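PDB 2IVF: ethylbenzene dehydrogenase alpha-subunit from Aromatoleum aromaticum, which is a molybdopterin oxidoreductase subunit that binds a molybdenum atom, two guanine dinucleotide forms of the pterin cofactor and an iron/sulfur cluster. Local coordinates for residues A[226-232]-A[458-462]; A[812-816]-A[826-830]; A[805-809]-A[949-953]. Residue numbers count along the deposited sequence, not the author numbering.

Interaction 1 (A[226-232]-A[458-462])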
loop_
_atom_site.group_PDB
_atom_site.type_symbol
_atom_site.label_atom_id
_atom_site.label_comp_id
_atom_site.label_asym_id
_atom_site.label_seq_id
_atom_site.Cartn_x
_atom_site.Cartn_y
_atom_site.Cartn_z
ATOM N N MET A 226 -0.670 -8.926 -23.534
ATOM C CA MET A 226 -0.599 -9.812 -24.717
ATOM C C MET A 226 -1.429 -9.282 -25.872
ATOM O O MET A 226 -1.141 -9.562 -27.037
ATOM C CB MET A 226 -0.985 -11.224 -24.331
ATOM C CG MET A 226 0.079 -11.887 -23.445
ATOM S SD MET A 226 1.562 -12.196 -24.411
ATOM C CE MET A 226 1.097 -13.684 -25.307
ATOM N N GLY A 227 -2.446 -8.479 -25.555
ATOM C CA GLY A 227 -3.270 -7.861 -26.562
ATOM C C GLY A 227 -2.518 -6.745 -27.281
ATOM O O GLY A 227 -2.659 -6.535 -28.477
ATOM N N ALA A 228 -1.718 -6.021 -26.529
ATOM C CA ALA A 228 -0.824 -5.054 -27.130
ATOM C C ALA A 228 0.194 -5.815 -27.977
ATOM O O ALA A 228 0.472 -5.468 -29.130
ATOM C CB ALA A 228 -0.112 -4.240 -26.014
ATOM N N PHE A 229 0.747 -6.881 -27.394
ATOM C CA PHE A 229 1.795 -7.665 -28.073
ATOM C C PHE A 229 1.250 -8.122 -29.399
ATOM O O PHE A 229 1.917 -8.092 -30.402
ATOM C CB PHE A 229 2.152 -8.877 -27.195
ATOM C CG PHE A 229 3.495 -9.489 -27.480
ATOM C CD1 PHE A 229 4.643 -8.720 -27.507
ATOM C CD2 PHE A 229 3.614 -10.847 -27.626
ATOM C CE1 PHE A 229 5.868 -9.306 -27.749
ATOM C CE2 PHE A 229 4.859 -11.461 -27.879
ATOM C CZ PHE A 229 5.978 -10.686 -27.907
ATOM N N HIS A 230 0.002 -8.563 -29.409
ATOM C CA HIS A 230 -0.560 -9.133 -30.606
ATOM C C HIS A 230 -1.075 -8.110 -31.623
ATOM O O HIS A 230 -1.090 -8.393 -32.799
ATOM C CB HIS A 230 -1.590 -10.181 -30.248
ATOM C CG HIS A 230 -0.955 -11.398 -29.641
ATOM N ND1 HIS A 230 -1.667 -12.339 -28.945
ATOM C CD2 HIS A 230 0.354 -11.787 -29.575
ATOM C CE1 HIS A 230 -0.840 -13.274 -28.498
ATOM N NE2 HIS A 230 0.394 -12.965 -28.870
ATOM N N THR A 231 -1.405 -6.928 -31.149
ATOM C CA THR A 231 -1.915 -5.828 -31.993
ATOM C C THR A 231 -0.763 -5.033 -32.596
ATOM O O THR A 231 -0.709 -4.813 -33.821
ATOM C CB THR A 231 -2.801 -4.901 -31.167
ATOM O OG1 THR A 231 -3.897 -5.658 -30.613
ATOM C CG2 THR A 231 -3.342 -3.742 -32.004
ATOM N N PHE A 232 0.186 -4.655 -31.744
ATOM C CA PHE A 232 1.289 -3.799 -32.136
ATOM C C PHE A 232 2.621 -4.544 -32.352
ATOM O O PHE A 232 3.593 -3.962 -32.876
ATOM C CB PHE A 232 1.492 -2.742 -31.075
ATOM C CG PHE A 232 0.240 -1.970 -30.723
ATOM C CD1 PHE A 232 -0.362 -1.135 -31.653
ATOM C CD2 PHE A 232 -0.309 -2.053 -29.445
ATOM C CE1 PHE A 232 -1.477 -0.396 -31.315
ATOM C CE2 PHE A 232 -1.435 -1.304 -29.101
ATOM C CZ PHE A 232 -2.007 -0.488 -30.051
ATOM N N GLU A 458 -7.928 -6.302 -24.042
ATOM C CA GLU A 458 -6.961 -5.318 -24.509
ATOM C C GLU A 458 -7.105 -5.047 -26.009
ATOM O O GLU A 458 -7.098 -3.912 -26.411
ATOM C CB GLU A 458 -5.516 -5.782 -24.227
ATOM C CG GLU A 458 -5.151 -5.743 -22.753
ATOM C CD GLU A 458 -3.956 -6.635 -22.422
ATOM O OE1 GLU A 458 -3.109 -6.777 -23.318
ATOM O OE2 GLU A 458 -3.875 -7.171 -21.285
ATOM N N ARG A 459 -7.191 -6.072 -26.849
ATOM C CA ARG A 459 -7.368 -5.811 -28.273
ATOM C C ARG A 459 -8.579 -4.907 -28.538
ATOM O O ARG A 459 -8.570 -4.036 -29.415
ATOM C CB ARG A 459 -7.492 -7.130 -29.016
ATOM C CG ARG A 459 -6.222 -7.890 -29.020
ATOM C CD ARG A 459 -6.441 -9.290 -29.600
ATOM N NE ARG A 459 -6.859 -9.245 -31.005
ATOM C CZ ARG A 459 -7.494 -10.210 -31.633
ATOM N NH1 ARG A 459 -7.801 -11.328 -31.003
ATOM N NH2 ARG A 459 -7.797 -10.068 -32.900
ATOM N N SER A 460 -9.631 -5.105 -27.760
ATOM C CA SER A 460 -10.865 -4.375 -27.972
ATOM C C SER A 460 -10.670 -2.925 -27.571
ATOM O O SER A 460 -11.128 -2.025 -28.254
ATOM C CB SER A 460 -12.006 -5.034 -27.193
ATOM O OG SER A 460 -12.194 -6.350 -27.585
ATOM N N LEU A 461 -9.971 -2.693 -26.465
ATOM C CA LEU A 461 -9.627 -1.312 -26.059
ATOM C C LEU A 461 -8.749 -0.665 -27.121
ATOM O O LEU A 461 -9.008 0.454 -27.551
ATOM C CB LEU A 461 -8.913 -1.294 -24.694
ATOM C CG LEU A 461 -8.469 0.048 -24.079
ATOM C CD1 LEU A 461 -8.337 -0.078 -22.511
ATOM C CD2 LEU A 461 -7.136 0.529 -24.691
ATOM N N PHE A 462 -7.729 -1.364 -27.608
ATOM C CA PHE A 462 -6.924 -0.776 -28.678
ATOM C C PHE A 462 -7.671 -0.492 -29.965
ATOM O O PHE A 462 -7.332 0.457 -30.680
ATOM C CB PHE A 462 -5.665 -1.618 -28.912
ATOM C CG PHE A 462 -4.757 -1.608 -27.746
ATOM C CD1 PHE A 462 -4.401 -0.404 -27.194
ATOM C CD2 PHE A 462 -4.271 -2.770 -27.169
ATOM C CE1 PHE A 462 -3.557 -0.330 -26.063
ATOM C CE2 PHE A 462 -3.423 -2.686 -26.047
ATOM C CZ PHE A 462 -3.106 -1.475 -25.489
HETATM O O HOH W 1 -2.480 -9.375 -21.201
HETATM O O HOH W 2 -5.395 -7.357 -32.298
#

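Interaction 2 (A[812-816]-A[826-830])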
loop_
_atom_site.group_PDB
_atom_site.type_symbol
_atom_site.label_atom_id
_atom_site.label_comp_id
_atom_site.label_asym_id
_atom_site.label_seq_id
_atom_site.Cartn_x
_atom_site.Cartn_y
_atom_site.Cartn_z
ATOM N N ALA A 812 -0.838 -1.867 -36.982
ATOM C CA ALA A 812 -1.490 -2.183 -35.721
ATOM C C ALA A 812 -2.638 -3.082 -36.166
ATOM O O ALA A 812 -3.489 -2.647 -36.919
ATOM C CB ALA A 812 -1.980 -0.961 -35.044
ATOM N N GLN A 813 -2.625 -4.319 -35.702
ATOM C CA GLN A 813 -3.305 -5.392 -36.389
ATOM C C GLN A 813 -4.402 -5.979 -35.537
ATOM O O GLN A 813 -4.131 -6.620 -34.550
ATOM C CB GLN A 813 -2.312 -6.463 -36.750
ATOM C CG GLN A 813 -2.926 -7.532 -37.582
ATOM C CD GLN A 813 -1.945 -8.546 -38.067
ATOM O OE1 GLN A 813 -0.759 -8.245 -38.208
ATOM N NE2 GLN A 813 -2.431 -9.753 -38.352
ATOM N N PHE A 814 -5.643 -5.694 -35.916
ATOM C CA PHE A 814 -6.811 -6.224 -35.235
ATOM C C PHE A 814 -7.340 -7.531 -35.746
ATOM O O PHE A 814 -8.084 -8.178 -35.016
ATOM C CB PHE A 814 -7.877 -5.169 -35.219
ATOM C CG PHE A 814 -7.417 -3.960 -34.505
ATOM C CD1 PHE A 814 -7.433 -3.932 -33.131
ATOM C CD2 PHE A 814 -6.837 -2.925 -35.185
ATOM C CE1 PHE A 814 -6.930 -2.875 -32.441
ATOM C CE2 PHE A 814 -6.333 -1.857 -34.492
ATOM C CZ PHE A 814 -6.395 -1.831 -33.112
ATOM N N TYR A 815 -6.954 -7.911 -36.963
ATOM C CA TYR A 815 -7.333 -9.205 -37.528
ATOM C C TYR A 815 -6.168 -10.198 -37.472
ATOM O O TYR A 815 -5.159 -10.012 -38.160
ATOM C CB TYR A 815 -7.870 -8.992 -38.932
ATOM C CG TYR A 815 -8.523 -10.200 -39.549
ATOM C CD1 TYR A 815 -9.656 -10.769 -38.986
ATOM C CD2 TYR A 815 -8.029 -10.759 -40.697
ATOM C CE1 TYR A 815 -10.258 -11.906 -39.565
ATOM C CE2 TYR A 815 -8.616 -11.873 -41.262
ATOM C CZ TYR A 815 -9.732 -12.435 -40.707
ATOM O OH TYR A 815 -10.332 -13.544 -41.301
ATOM N N LEU A 816 -6.289 -11.241 -36.645
ATOM C CA LEU A 816 -5.234 -12.278 -36.547
ATOM C C LEU A 816 -5.722 -13.488 -37.305
ATOM O O LEU A 816 -6.589 -14.218 -36.838
ATOM C CB LEU A 816 -4.901 -12.622 -35.104
ATOM C CG LEU A 816 -4.544 -11.382 -34.266
ATOM C CD1 LEU A 816 -4.436 -11.720 -32.767
ATOM C CD2 LEU A 816 -3.240 -10.736 -34.733
ATOM N N GLU A 826 -11.419 -16.003 -32.498
ATOM C CA GLU A 826 -10.711 -14.805 -32.018
ATOM C C GLU A 826 -9.921 -14.036 -33.103
ATOM O O GLU A 826 -9.020 -13.226 -32.783
ATOM C CB GLU A 826 -9.782 -15.172 -30.861
ATOM C CG GLU A 826 -10.499 -15.693 -29.692
ATOM C CD GLU A 826 -9.647 -15.861 -28.475
ATOM O OE1 GLU A 826 -8.652 -15.117 -28.316
ATOM O OE2 GLU A 826 -10.018 -16.733 -27.654
ATOM N N SER A 827 -10.246 -14.234 -34.366
ATOM C CA SER A 827 -9.560 -13.479 -35.432
ATOM C C SER A 827 -9.767 -11.982 -35.305
ATOM O O SER A 827 -8.847 -11.208 -35.573
ATOM C CB SER A 827 -10.022 -13.942 -36.790
ATOM O OG SER A 827 -11.441 -13.854 -36.893
ATOM N N LEU A 828 -10.955 -11.571 -34.862
ATOM C CA LEU A 828 -11.193 -10.186 -34.469
ATOM C C LEU A 828 -11.321 -10.079 -32.958
ATOM O O LEU A 828 -11.672 -11.061 -32.291
ATOM C CB LEU A 828 -12.476 -9.643 -35.122
ATOM C CG LEU A 828 -12.445 -9.257 -36.607
ATOM C CD1 LEU A 828 -13.860 -8.928 -37.099
ATOM C CD2 LEU A 828 -11.465 -8.057 -36.869
ATOM N N PRO A 829 -11.099 -8.871 -32.417
ATOM C CA PRO A 829 -11.390 -8.714 -30.988
ATOM C C PRO A 829 -12.868 -9.063 -30.771
ATOM O O PRO A 829 -13.700 -8.812 -31.623
ATOM C CB PRO A 829 -11.118 -7.239 -30.708
ATOM C CG PRO A 829 -10.324 -6.752 -31.901
ATOM C CD PRO A 829 -10.703 -7.599 -33.051
ATOM N N THR A 830 -13.155 -9.694 -29.647
ATOM C CA THR A 830 -14.442 -10.289 -29.421
ATOM C C THR A 830 -14.561 -10.508 -27.934
ATOM O O THR A 830 -13.545 -10.555 -27.231
ATOM C CB THR A 830 -14.592 -11.609 -30.152
ATOM O OG1 THR A 830 -15.981 -11.956 -30.153
ATOM C CG2 THR A 830 -13.755 -12.699 -29.460
#

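Interaction 3 (A[805-809]-A[949-953])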
loop_
_atom_site.group_PDB
_atom_site.type_symbol
_atom_site.label_atom_id
_atom_site.label_comp_id
_atom_site.label_asym_id
_atom_site.label_seq_id
_atom_site.Cartn_x
_atom_site.Cartn_y
_atom_site.Cartn_z
ATOM N N PHE A 805 4.930 -1.235 -37.859
ATOM C CA PHE A 805 4.858 -1.991 -36.636
ATOM C C PHE A 805 5.453 -3.352 -36.880
ATOM O O PHE A 805 5.362 -3.874 -37.998
ATOM C CB PHE A 805 3.405 -2.192 -36.222
ATOM C CG PHE A 805 2.752 -0.975 -35.721
ATOM C CD1 PHE A 805 2.213 -0.045 -36.600
ATOM C CD2 PHE A 805 2.674 -0.753 -34.371
ATOM C CE1 PHE A 805 1.565 1.090 -36.109
ATOM C CE2 PHE A 805 2.062 0.369 -33.872
ATOM C CZ PHE A 805 1.499 1.287 -34.744
ATOM N N PRO A 806 6.081 -3.940 -35.837
ATOM C CA PRO A 806 6.652 -5.266 -36.042
ATOM C C PRO A 806 5.601 -6.396 -35.974
ATOM O O PRO A 806 5.630 -7.252 -35.066
ATOM C CB PRO A 806 7.689 -5.343 -34.935
ATOM C CG PRO A 806 7.026 -4.599 -33.792
ATOM C CD PRO A 806 6.358 -3.426 -34.470
ATOM N N THR A 807 4.692 -6.391 -36.946
ATOM C CA THR A 807 3.582 -7.331 -36.998
ATOM C C THR A 807 3.538 -7.977 -38.402
ATOM O O THR A 807 4.141 -7.476 -39.336
ATOM C CB THR A 807 2.208 -6.648 -36.766
ATOM O OG1 THR A 807 1.976 -5.637 -37.752
ATOM C CG2 THR A 807 2.052 -6.068 -35.398
ATOM N N HIS A 808 2.828 -9.099 -38.507
ATOM C CA HIS A 808 2.480 -9.743 -39.773
ATOM C C HIS A 808 2.134 -8.749 -40.906
ATOM O O HIS A 808 2.706 -8.824 -42.015
ATOM C CB HIS A 808 1.296 -10.664 -39.523
ATOM C CG HIS A 808 1.011 -11.619 -40.637
ATOM N ND1 HIS A 808 1.894 -12.613 -41.011
ATOM C CD2 HIS A 808 -0.073 -11.753 -41.445
ATOM C CE1 HIS A 808 1.371 -13.310 -42.008
ATOM N NE2 HIS A 808 0.172 -12.816 -42.283
ATOM N N THR A 809 1.186 -7.869 -40.617
ATOM C CA THR A 809 0.663 -6.856 -41.558
ATOM C C THR A 809 1.470 -5.568 -41.638
ATOM O O THR A 809 1.158 -4.680 -42.466
ATOM C CB THR A 809 -0.757 -6.429 -41.179
ATOM O OG1 THR A 809 -0.762 -5.848 -39.864
ATOM C CG2 THR A 809 -1.735 -7.614 -41.264
ATOM N N TYR A 949 3.644 -16.954 -36.765
ATOM C CA TYR A 949 3.081 -15.648 -37.045
ATOM C C TYR A 949 4.007 -14.611 -36.432
ATOM O O TYR A 949 4.419 -14.731 -35.287
ATOM C CB TYR A 949 1.714 -15.522 -36.381
ATOM C CG TYR A 949 0.679 -14.720 -37.103
ATOM C CD1 TYR A 949 0.210 -15.136 -38.328
ATOM C CD2 TYR A 949 0.115 -13.577 -36.520
ATOM C CE1 TYR A 949 -0.750 -14.454 -38.977
ATOM C CE2 TYR A 949 -0.878 -12.876 -37.165
ATOM C CZ TYR A 949 -1.295 -13.325 -38.411
ATOM O OH TYR A 949 -2.263 -12.705 -39.094
ATOM N N GLU A 950 4.286 -13.559 -37.169
ATOM C CA GLU A 950 5.282 -12.594 -36.730
ATOM C C GLU A 950 5.179 -12.220 -35.264
ATOM O O GLU A 950 6.163 -12.319 -34.503
ATOM C CB GLU A 950 5.189 -11.338 -37.592
ATOM C CG GLU A 950 6.346 -10.429 -37.320
ATOM C CD GLU A 950 6.897 -9.744 -38.532
ATOM O OE1 GLU A 950 6.539 -10.110 -39.685
ATOM O OE2 GLU A 950 7.718 -8.830 -38.308
ATOM N N GLN A 951 4.003 -11.782 -34.853
ATOM C CA GLN A 951 3.855 -11.249 -33.497
ATOM C C GLN A 951 3.535 -12.314 -32.444
ATOM O O GLN A 951 3.350 -11.998 -31.282
ATOM C CB GLN A 951 2.801 -10.157 -33.440
ATOM C CG GLN A 951 1.387 -10.552 -33.882
ATOM C CD GLN A 951 1.093 -9.988 -35.239
ATOM O OE1 GLN A 951 1.818 -10.280 -36.191
ATOM N NE2 GLN A 951 0.050 -9.172 -35.348
ATOM N N PHE A 952 3.435 -13.563 -32.868
ATOM C CA PHE A 952 3.270 -14.692 -31.951
ATOM C C PHE A 952 4.647 -15.264 -31.669
ATOM O O PHE A 952 5.213 -15.990 -32.494
ATOM C CB PHE A 952 2.340 -15.743 -32.553
ATOM C CG PHE A 952 0.897 -15.272 -32.757
ATOM C CD1 PHE A 952 0.435 -14.067 -32.264
ATOM C CD2 PHE A 952 0.002 -16.091 -33.431
ATOM C CE1 PHE A 952 -0.880 -13.671 -32.471
ATOM C CE2 PHE A 952 -1.313 -15.699 -33.654
ATOM C CZ PHE A 952 -1.754 -14.501 -33.175
ATOM N N ARG A 953 5.201 -14.929 -30.512
ATOM C CA ARG A 953 6.606 -15.265 -30.202
ATOM C C ARG A 953 6.933 -15.092 -28.741
ATOM O O ARG A 953 6.180 -14.479 -27.987
ATOM C CB ARG A 953 7.571 -14.417 -31.013
ATOM C CG ARG A 953 7.496 -12.937 -30.721
ATOM C CD ARG A 953 7.975 -12.067 -31.924
ATOM N NE ARG A 953 7.362 -10.713 -31.924
ATOM C CZ ARG A 953 7.474 -9.846 -32.931
ATOM N NH1 ARG A 953 8.153 -10.172 -34.008
ATOM N NH2 ARG A 953 6.901 -8.654 -32.869
HETATM O O HOH W 3 5.737 -8.455 -41.672
HETATM O O HOH W 4 6.618 -6.824 -39.261
HETATM O O HOH W 5 4.024 -13.713 -39.994
#

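Interaction 1 (A[226-232]-A[458-462])
Two buried helices of the molybdopterin oxidoreductase fold cross here at -55°, their segment axes 8.4 Å apart, a close approach made possible by Gly227. Glu458 comes first: its OE1 accepts a hydrogen bond from Gly227 N (2.9 Å). A carboxylate suits the first turn of helix 226-232, whose amide groups lack partners within the helix. Glu458 OE2 reaches water 1, which is bound in turn by Met226 N, and also Ser448. The aliphatic part of Arg459 lies on Gly227, CG 3.8 Å from the glycine CA; a beta carbon at this glycine would clash with Glu458 CB. Farther along Arg459, the guanidinium leaves for the carbonyl of Phe814, while Arg459 NE meets water 2, which donates to Thr231 OG1. That hydroxyl spends its own proton on Gly227 O, one turn back. Phe462 fills the apolar end of the crossing: Ala228, small enough to admit the ring, places CB 3.7 Å from CE2 of Phe462, and Phe232 completes a T-shaped pair, its CE2 3.6 Å from Phe462 CG.

Interaction 2 (A[812-816]-A[826-830])
Tyr815 takes the t rotamer at chi1, which lays its ring along the opposing segment: Tyr815 CE1 lies 3.4 Å from Ser827 CB, while the hydroxyl travels on to Gly340 O. Leu828, m at chi1 and t at chi2, brings its CD2 to 3.9 Å from Tyr815 CD1. Phe814, with chi1 m, sends its ring to the rigid Pro829 instead; Pro829 CG sits at the ring edge, 4.2 Å from Phe814 CD1. Gln813 is extended, t at chi1 and chi2, long enough for its NE2 to donate to Tyr815 O (2.7 Å) within 812-816. One backbone hydrogen bond joins the segments, Leu816 N to Ser827 O (2.8 Å), and Tyr815 CA adds a CA-H...O contact to Ser827 O at 3.2 Å. Phe814 O and Ser827 O, both acceptors, lie only 3.2 Å apart because each bonds to the guanidinium of Arg459. Two irregular loop segments flanking helix 819-824 are thus paired and packed against helix 454-467.

Interaction 3 (A[805-809]-A[949-953])
His808 lays its imidazole over the ring of Tyr949 in an offset stack, centroids 4.2 Å apart and planes at 21°, with His808 CB making a CH-pi contact to the same ring. Two flat rings suit this join, and each keeps a polar edge: His808 ND1 and Glu950 N share water 5, while Tyr949 OH bonds to Asp817. Tyr949 also opens a type I beta turn ending at Phe952, and the turn presents Glu950 and Gln951 to the loop 805-809. There Gln951 OE1 accepts an almost straight hydrogen bond from His808 N (2.8 Å), its amide NE2 being used by His230 O and Gln813. Pro806 centres an inverse gamma turn, and Pro806 O receives Arg953 NH2 at 2.9 Å. Waters 3 and 4 lie between Thr807 O and the carboxylate of Glu950, whose OE1 forms a salt bridge with Lys354. Two direct hydrogen bonds thus run between backbone of one loop and side chains of the other, pairing polar groups in a largely buried place.

From the N terminus, interaction 1 closes first, bringing helix 454-467 back onto helix 226-232 across 225 intervening residues that include the strands of the parallel sheet. Interaction 3 opens later at 805-809 and closes at 949-953, in a loop between strands 915-917 and 969-975 of the C-terminal barrel. Interaction 2 opens and closes wholly within that span, a short loop within a long one. All three meet in space. Thr231 O probably bonds to Gln813 N, Phe232 O packs on Pro806 CD, and Gln813 OE1 lies against His808 CB, so the helix pair, the 812-816 loop and the barrel connection are joined in one connected cluster.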